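Local atomic coordinates of beta-lactamase (Escherichia coli, PDB entry 6PQ8), a protein that probably hydrolyses beta-lactam antibiotics to substituted beta-amino acids, as a plasmid-borne class A beta-lactamase linked to antibiotic resistance. Residues A[49-54]-A[262-267]; A[187-192]-A[266-271]. The protein carries 1 engineered substitution. All coordinates share one frame; numbering follows the deposited sequence.

Contact 1. Residues A[49-54]-A[262-267]. With J01 ((2R,3Z,5R)-3-(2-hydroxyethylidene)-7-oxo-4-oxa-1-azabicyclo[3.2.0]heptane-2-carboxylic acid), chain C.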
ATOM      1  N   GLY A  49      -2.886  15.159   7.444  1.00 38.20           N
ATOM      2  CA  GLY A  49      -3.925  15.933   6.776  1.00 36.45           C
ATOM      3  C   GLY A  49      -3.491  16.339   5.375  1.00 41.20           C
ATOM      4  O   GLY A  49      -2.314  16.605   5.124  1.00 40.03           O
ATOM      5  N   ILE A  50      -4.421  16.373   4.456  1.00 38.86           N
ATOM      6  CA  ILE A  50      -4.102  16.744   3.113  1.00 37.97           C
ATOM      7  C   ILE A  50      -4.115  18.242   2.918  1.00 44.20           C
ATOM      8  O   ILE A  50      -3.149  18.795   2.488  1.00 47.96           O
ATOM      9  CB  ILE A  50      -5.026  16.067   2.110  1.00 41.20           C
ATOM     10  CG1 ILE A  50      -4.769  14.583   2.123  1.00 38.35           C
ATOM     11  CG2 ILE A  50      -4.804  16.595   0.715  1.00 32.78           C
ATOM     12  CD1 ILE A  50      -3.375  14.235   1.737  1.00 39.69           C
ATOM     13  N   GLU A  51      -5.212  18.883   3.244  1.00 40.18           N
ATOM     14  CA  GLU A  51      -5.299  20.299   3.048  1.00 52.05           C
ATOM     15  C   GLU A  51      -5.125  21.144   4.300  1.00 50.14           C
ATOM     16  O   GLU A  51      -4.794  22.283   4.221  1.00 49.82           O
ATOM     17  CB  GLU A  51      -6.471  20.692   2.149  1.00 43.23           C
ATOM     18  CG  GLU A  51      -7.812  20.054   2.364  1.00 51.03           C
ATOM     19  CD  GLU A  51      -7.916  18.606   1.952  1.00 50.10           C
ATOM     20  OE1 GLU A  51      -7.961  18.266   0.780  1.00 44.98           O
ATOM     21  OE2 GLU A  51      -8.030  17.802   2.835  1.00 49.96           O
ATOM     22  N   ASP A  52      -5.294  20.538   5.452  1.00 52.69           N
ATOM     23  CA  ASP A  52      -5.152  21.215   6.716  1.00 53.59           C
ATOM     24  C   ASP A  52      -4.166  20.407   7.448  1.00 56.87           C
ATOM     25  O   ASP A  52      -4.483  19.352   7.909  1.00 58.88           O
ATOM     26  CB  ASP A  52      -6.452  21.182   7.507  1.00 59.73           C
ATOM     27  CG  ASP A  52      -7.451  22.245   7.064  1.00 69.97           C
ATOM     28  OD1 ASP A  52      -7.219  22.946   6.080  1.00 70.08           O
ATOM     29  OD2 ASP A  52      -8.481  22.384   7.712  1.00 68.21           O
ATOM     30  N   ASN A  53      -2.966  20.910   7.585  1.00 56.48           N
ATOM     31  CA  ASN A  53      -1.938  20.171   8.258  1.00 63.13           C
ATOM     32  C   ASN A  53      -2.257  19.605   9.653  1.00 65.71           C
ATOM     33  O   ASN A  53      -2.458  20.296  10.621  1.00 77.99           O
ATOM     34  CB  ASN A  53      -0.654  20.955   8.262  1.00 67.73           C
ATOM     35  CG  ASN A  53      -0.511  21.772   9.483  1.00 80.12           C
ATOM     36  OD1 ASN A  53      -1.313  22.669   9.743  1.00 77.33           O
ATOM     37  ND2 ASN A  53       0.478  21.442  10.274  1.00 78.62           N
ATOM     38  N   PHE A  54      -2.329  18.303   9.696  1.00 55.45           N
ATOM     39  CA  PHE A  54      -2.600  17.536  10.862  1.00 44.84           C
ATOM     40  C   PHE A  54      -1.617  16.388  10.826  1.00 45.99           C
ATOM     41  O   PHE A  54      -1.342  15.823   9.795  1.00 42.66           O
ATOM     42  CB  PHE A  54      -4.014  17.030  10.816  1.00 42.10           C
ATOM     43  CG  PHE A  54      -4.309  16.028  11.847  1.00 45.83           C
ATOM     44  CD1 PHE A  54      -4.692  16.415  13.088  1.00 43.56           C
ATOM     45  CD2 PHE A  54      -4.179  14.705  11.581  1.00 45.39           C
ATOM     46  CE1 PHE A  54      -4.954  15.495  14.053  1.00 50.49           C
ATOM     47  CE2 PHE A  54      -4.430  13.773  12.538  1.00 45.33           C
ATOM     48  CZ  PHE A  54      -4.821  14.168  13.782  1.00 46.58           C
ATOM     49  N   GLY A 262     -15.613  16.927   2.844  1.00 35.60           N
ATOM     50  CA  GLY A 262     -14.919  16.947   1.577  1.00 35.52           C
ATOM     51  C   GLY A 262     -13.413  17.089   1.660  1.00 37.42           C
ATOM     52  O   GLY A 262     -12.743  16.994   0.623  1.00 35.35           O
ATOM     53  N   LYS A 263     -12.856  17.317   2.847  1.00 34.59           N
ATOM     54  CA  LYS A 263     -11.412  17.277   3.012  1.00 39.75           C
ATOM     55  C   LYS A 263     -10.919  15.824   3.094  1.00 38.48           C
ATOM     56  O   LYS A 263     -11.708  14.875   3.126  1.00 38.51           O
ATOM     57  CB  LYS A 263     -11.009  18.071   4.251  1.00 40.00           C
ATOM     58  CG  LYS A 263     -11.071  19.572   4.022  1.00 47.73           C
ATOM     59  CD  LYS A 263     -10.792  20.343   5.290  1.00 52.17           C
ATOM     60  CE  LYS A 263     -10.948  21.839   5.062  1.00 53.40           C
ATOM     61  NZ  LYS A 263     -11.051  22.571   6.356  1.00 62.55           N
ATOM     62  N   HIS A 264      -9.593  15.653   3.143  1.00 37.88           N
ATOM     63  CA  HIS A 264      -8.973  14.337   3.090  1.00 35.23           C
ATOM     64  C   HIS A 264      -7.840  14.224   4.107  1.00 39.63           C
ATOM     65  O   HIS A 264      -7.274  15.226   4.549  1.00 38.12           O
ATOM     66  CB  HIS A 264      -8.419  14.030   1.689  1.00 37.54           C
ATOM     67  CG  HIS A 264      -9.420  14.212   0.595  1.00 39.04           C
ATOM     68  ND1 HIS A 264      -9.715  15.446   0.058  1.00 36.96           N
ATOM     69  CD2 HIS A 264     -10.209  13.323  -0.053  1.00 37.70           C
ATOM     70  CE1 HIS A 264     -10.638  15.309  -0.879  1.00 34.69           C
ATOM     71  NE2 HIS A 264     -10.957  14.032  -0.964  1.00 40.75           N
ATOM     72  N   PHE A 265      -7.505  12.973   4.461  1.00 34.89           N
ATOM     73  CA  PHE A 265      -6.305  12.656   5.230  1.00 35.73           C
ATOM     74  C   PHE A 265      -5.664  11.364   4.718  1.00 32.76           C
ATOM     75  O   PHE A 265      -6.354  10.443   4.273  1.00 32.81           O
ATOM     76  CB  PHE A 265      -6.597  12.566   6.750  1.00 31.65           C
ATOM     77  CG  PHE A 265      -7.586  11.480   7.159  1.00 34.63           C
ATOM     78  CD1 PHE A 265      -8.957  11.716   7.135  1.00 34.98           C
ATOM     79  CD2 PHE A 265      -7.135  10.249   7.628  1.00 31.52           C
ATOM     80  CE1 PHE A 265      -9.867  10.736   7.538  1.00 32.28           C
ATOM     81  CE2 PHE A 265      -8.028   9.265   8.031  1.00 32.93           C
ATOM     82  CZ  PHE A 265      -9.399   9.507   7.986  1.00 35.93           C
ATOM     83  N   ALA A 266      -4.335  11.329   4.731  1.00 32.48           N
ATOM     84  CA  ALA A 266      -3.581  10.115   4.451  1.00 30.19           C
ATOM     85  C   ALA A 266      -3.307   9.377   5.760  1.00 36.16           C
ATOM     86  O   ALA A 266      -2.994   9.994   6.780  1.00 38.04           O
ATOM     87  CB  ALA A 266      -2.268  10.446   3.741  1.00 32.14           C
ATOM     88  N   ILE A 267      -3.463   8.056   5.736  1.00 34.82           N
ATOM     89  CA  ILE A 267      -3.308   7.226   6.926  1.00 29.85           C
ATOM     90  C   ILE A 267      -2.655   5.924   6.497  1.00 33.50           C
ATOM     91  O   ILE A 267      -2.898   5.433   5.387  1.00 36.71           O
ATOM     92  CB  ILE A 267      -4.662   6.980   7.635  1.00 33.22           C
ATOM     93  CG1 ILE A 267      -4.524   6.025   8.822  1.00 33.12           C
ATOM     94  CG2 ILE A 267      -5.692   6.434   6.673  1.00 33.13           C
ATOM     95  CD1 ILE A 267      -5.755   6.011   9.737  1.00 31.79           C
TER
HETATM   96  O2  J01 C 302      -7.825  18.002   6.091  1.00 60.09           O
HETATM   97  C5  J01 C 302      -7.815  17.802   7.274  1.00 64.83           C
HETATM   98  C4  J01 C 302      -6.800  17.302   8.295  1.00 56.74           C
HETATM   99  C3  J01 C 302      -8.001  17.280   9.272  1.00 63.29           C
HETATM  100  N1  J01 C 302      -8.803  17.987   8.258  1.00 64.40           N
HETATM  101  O1  J01 C 302      -7.827  18.149  10.409  1.00 67.54           O
HETATM  102  C1  J01 C 302      -8.875  18.989  10.336  1.00 64.41           C
HETATM  103  C2  J01 C 302      -9.232  19.235   8.886  1.00 71.63           C
HETATM  104  C8  J01 C 302     -10.741  19.490   8.839  1.00 70.32           C
HETATM  105  O5  J01 C 302     -11.494  18.597   8.551  1.00 64.77           O
HETATM  106  O4  J01 C 302     -11.135  20.595   9.146  1.00 63.61           O
HETATM  107  C6  J01 C 302      -9.481  19.494  11.491  1.00 67.76           C
HETATM  108  C7  J01 C 302      -9.153  18.833  12.801  1.00 62.56           C
HETATM  109  O3  J01 C 302      -7.749  18.785  12.954  1.00 69.49           O

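Contact 2. Residues A[187-192]-A[266-271]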
ATOM      1  N   ALA A 187       6.929   7.813   6.476  1.00 37.34           N
ATOM      2  CA  ALA A 187       7.335   7.880   5.082  1.00 39.01           C
ATOM      3  C   ALA A 187       6.155   7.596   4.154  1.00 39.12           C
ATOM      4  O   ALA A 187       5.934   8.322   3.178  1.00 38.51           O
ATOM      5  CB  ALA A 187       8.490   6.905   4.835  1.00 34.25           C
ATOM      6  N   THR A 188       5.370   6.557   4.460  1.00 36.48           N
ATOM      7  CA  THR A 188       4.232   6.205   3.614  1.00 34.66           C
ATOM      8  C   THR A 188       3.268   7.375   3.486  1.00 36.70           C
ATOM      9  O   THR A 188       2.847   7.749   2.383  1.00 35.72           O
ATOM     10  CB  THR A 188       3.494   4.995   4.192  1.00 37.77           C
ATOM     11  OG1 THR A 188       4.433   3.986   4.569  1.00 40.03           O
ATOM     12  CG2 THR A 188       2.516   4.429   3.160  1.00 36.37           C
ATOM     13  N   VAL A 189       2.922   7.973   4.619  1.00 34.57           N
ATOM     14  CA  VAL A 189       1.919   9.018   4.656  1.00 35.65           C
ATOM     15  C   VAL A 189       2.433  10.293   3.967  1.00 41.94           C
ATOM     16  O   VAL A 189       1.672  10.991   3.276  1.00 37.51           O
ATOM     17  CB  VAL A 189       1.515   9.156   6.137  1.00 41.01           C
ATOM     18  CG1 VAL A 189       1.896  10.470   6.757  1.00 39.88           C
ATOM     19  CG2 VAL A 189       0.055   8.774   6.342  1.00 41.91           C
ATOM     20  N   GLN A 190       3.739  10.568   4.064  1.00 40.89           N
ATOM     21  CA  GLN A 190       4.344  11.633   3.265  1.00 39.46           C
ATOM     22  C   GLN A 190       4.228  11.337   1.778  1.00 40.76           C
ATOM     23  O   GLN A 190       3.896  12.225   0.980  1.00 38.42           O
ATOM     24  CB  GLN A 190       5.821  11.807   3.641  1.00 35.86           C
ATOM     25  CG  GLN A 190       6.035  12.288   5.055  1.00 46.60           C
ATOM     26  CD  GLN A 190       7.470  12.123   5.527  1.00 58.65           C
ATOM     27  OE1 GLN A 190       8.407  12.019   4.716  1.00 59.22           O
ATOM     28  NE2 GLN A 190       7.653  12.106   6.850  1.00 53.88           N
ATOM     29  N   LEU A 191       4.516  10.097   1.381  1.00 35.25           N
ATOM     30  CA  LEU A 191       4.443   9.755  -0.032  1.00 35.91           C
ATOM     31  C   LEU A 191       3.001   9.788  -0.543  1.00 36.27           C
ATOM     32  O   LEU A 191       2.748  10.269  -1.653  1.00 33.41           O
ATOM     33  CB  LEU A 191       5.084   8.388  -0.268  1.00 31.89           C
ATOM     34  CG  LEU A 191       5.004   7.933  -1.722  1.00 33.12           C
ATOM     35  CD1 LEU A 191       5.954   8.758  -2.618  1.00 31.75           C
ATOM     36  CD2 LEU A 191       5.289   6.457  -1.824  1.00 27.24           C
ATOM     37  N   LEU A 192       2.044   9.289   0.249  1.00 34.23           N
ATOM     38  CA  LEU A 192       0.637   9.368  -0.147  1.00 33.18           C
ATOM     39  C   LEU A 192       0.191  10.816  -0.342  1.00 34.41           C
ATOM     40  O   LEU A 192      -0.568  11.116  -1.268  1.00 36.45           O
ATOM     41  CB  LEU A 192      -0.259   8.683   0.893  1.00 28.73           C
ATOM     42  CG  LEU A 192      -0.351   7.154   0.905  1.00 31.93           C
ATOM     43  CD1 LEU A 192      -0.917   6.666   2.250  1.00 28.95           C
ATOM     44  CD2 LEU A 192      -1.170   6.587  -0.269  1.00 29.36           C
ATOM     45  N   ALA A 266      -4.335  11.329   4.731  1.00 32.48           N
ATOM     46  CA  ALA A 266      -3.581  10.115   4.451  1.00 30.19           C
ATOM     47  C   ALA A 266      -3.307   9.377   5.760  1.00 36.16           C
ATOM     48  O   ALA A 266      -2.994   9.994   6.780  1.00 38.04           O
ATOM     49  CB  ALA A 266      -2.268  10.446   3.741  1.00 32.14           C
ATOM     50  N   ILE A 267      -3.463   8.056   5.736  1.00 34.82           N
ATOM     51  CA  ILE A 267      -3.308   7.226   6.926  1.00 29.85           C
ATOM     52  C   ILE A 267      -2.655   5.924   6.497  1.00 33.50           C
ATOM     53  O   ILE A 267      -2.898   5.433   5.387  1.00 36.71           O
ATOM     54  CB  ILE A 267      -4.662   6.980   7.635  1.00 33.22           C
ATOM     55  CG1 ILE A 267      -4.524   6.025   8.822  1.00 33.12           C
ATOM     56  CG2 ILE A 267      -5.692   6.434   6.673  1.00 33.13           C
ATOM     57  CD1 ILE A 267      -5.755   6.011   9.737  1.00 31.79           C
ATOM     58  N   ALA A 268      -1.787   5.391   7.359  1.00 36.22           N
ATOM     59  CA  ALA A 268      -1.115   4.116   7.139  1.00 31.62           C
ATOM     60  C   ALA A 268      -1.053   3.382   8.465  1.00 36.40           C
ATOM     61  O   ALA A 268      -0.603   3.952   9.462  1.00 39.62           O
ATOM     62  CB  ALA A 268       0.296   4.314   6.583  1.00 29.60           C
ATOM     63  N   VAL A 269      -1.516   2.134   8.484  1.00 34.30           N
ATOM     64  CA  VAL A 269      -1.467   1.291   9.676  1.00 34.32           C
ATOM     65  C   VAL A 269      -0.763  -0.013   9.311  1.00 35.57           C
ATOM     66  O   VAL A 269      -1.154  -0.688   8.355  1.00 35.19           O
ATOM     67  CB  VAL A 269      -2.876   1.017  10.243  1.00 35.66           C
ATOM     68  CG1 VAL A 269      -2.801   0.215  11.564  1.00 27.98           C
ATOM     69  CG2 VAL A 269      -3.630   2.328  10.436  1.00 31.03           C
ATOM     70  N   TYR A 270       0.280  -0.353  10.066  1.00 37.84           N
ATOM     71  CA  TYR A 270       1.072  -1.566   9.867  1.00 34.82           C
ATOM     72  C   TYR A 270       0.966  -2.412  11.131  1.00 35.92           C
ATOM     73  O   TYR A 270       1.530  -2.046  12.164  1.00 38.85           O
ATOM     74  CB  TYR A 270       2.533  -1.222   9.574  1.00 29.44           C
ATOM     75  CG  TYR A 270       2.706  -0.417   8.324  1.00 36.72           C
ATOM     76  CD1 TYR A 270       2.856  -1.046   7.089  1.00 36.64           C
ATOM     77  CD2 TYR A 270       2.708   0.977   8.361  1.00 34.47           C
ATOM     78  CE1 TYR A 270       2.984  -0.320   5.930  1.00 26.34           C
ATOM     79  CE2 TYR A 270       2.853   1.719   7.193  1.00 33.51           C
ATOM     80  CZ  TYR A 270       2.985   1.059   5.986  1.00 31.44           C
ATOM     81  OH  TYR A 270       3.126   1.771   4.820  1.00 36.30           O
ATOM     82  N   VAL A 271       0.236  -3.522  11.065  1.00 31.48           N
ATOM     83  CA  VAL A 271       0.155  -4.477  12.169  1.00 33.89           C
ATOM     84  C   VAL A 271       1.163  -5.576  11.859  1.00 34.24           C
ATOM     85  O   VAL A 271       0.912  -6.449  11.027  1.00 34.89           O
ATOM     86  CB  VAL A 271      -1.253  -5.049  12.341  1.00 35.36           C
ATOM     87  CG1 VAL A 271      -1.313  -5.941  13.602  1.00 37.08           C
ATOM     88  CG2 VAL A 271      -2.291  -3.933  12.380  1.00 28.87           C
TER

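Contact 1. Residues A[49-54]-A[262-267]
E51 reaches H264 with both carboxylate oxygens, an example of one acid gripping a strand by backbone and ring together. A bend at chi2 (-72°) folds the glutamate chain back over K263, its CG packing on the lysine CG. E51 OE2 accepts the backbone N-H of H264 on its syn side, 28° out of the carboxylate plane and 2.7 Å from H264 N. E51 OE1 lies in the plane of the imidazole at its edge, where H264 ND1 donates a nearly straight but weak bond of 3.4 Å; carboxylate and ring planes are 44° apart. The next residue, D52, crosses K263 at about a right angle. The extended lysine brings its NZ above the plane of the D52 carboxylate, forming a salt bridge of 2.9 Å between K263 NZ and D52 OD2. Deeper in, I50 N donates to H264 O at 3.1 Å from above the carbonyl plane, while I50 CG1 rests on H264 CB at 3.7 Å. G49 and F265, an antiparallel non-hydrogen-bonded pair, end the pairing of strands 42-49 and 264-274; the bonds of I50, E51 and D52 hold the following loop to the strand start. J01 lies against both segments, its C4 near D52 O and its O2 near H264 O. Set between the D52 carboxylate and that of J01, whose O4 it bonds weakly, K263 NZ is probably favoured in its charged form.

Contact 2. Residues A[187-192]-A[266-271]
T188 and Y270 meet because their first torsions aim two hydroxyls at each other. In T188 the OG1 stands beside the backbone N (chi1 -46°), and in Y270 the ring carbon CG does the same (chi1 -62°), which sends the phenol from the strand toward the helix. The side chains approach from opposite directions, and T188 OG1 lies near the plane of the tyrosine ring at its edge. The bond is short, 2.6 Å between T188 OG1 and Y270 OH. T188 OG1 is also hydrogen-bonded to T183 OG1, in strand 182-183 just ahead of the helix, so this buried hydroxyl has more than one polar partner. Here helix 185-196 packs on a face of the five-stranded antiparallel sheet of the class A alpha/beta fold, running roughly antiparallel to the strand (150°) with the axes of the two short segments approaching to 7.5 Å. The small alanines A266 and A268 are consistent with that close approach. A266 CB is touched by both V189 CG2 and L192 CB, each at 3.9 Å, and A268 CB meets T188 CB and CG2. V189 pushes its CG2 further, against the backbone, to 3.3 Å from A266 O. L192 CD1 reaches along the strand to I267 O at 3.9 Å, and L192 also packs on I256 of the adjoining strand 248-258.

Strand 264-274 is the thread between the two contacts, whose centres are 12 Å apart and which share A266 and I267. Contact 1 is polar and partly buried, lying where the strand begins beside the turn 49-54; contact 2 is entirely buried and mostly apolar, nearer the middle of the chain. A266 belongs to both, its methyl touching I50 from the turn as well as the helix. J01 touches G49, E51, D52, F54, K263 and H264 of contact 1, whereas the shared A266 side chain is already about 9 Å from it. That ligand lies near strands 42-49 and 264-274, away from strand 233-239, the edge strand that flanks the catalytic cleft in class A enzymes.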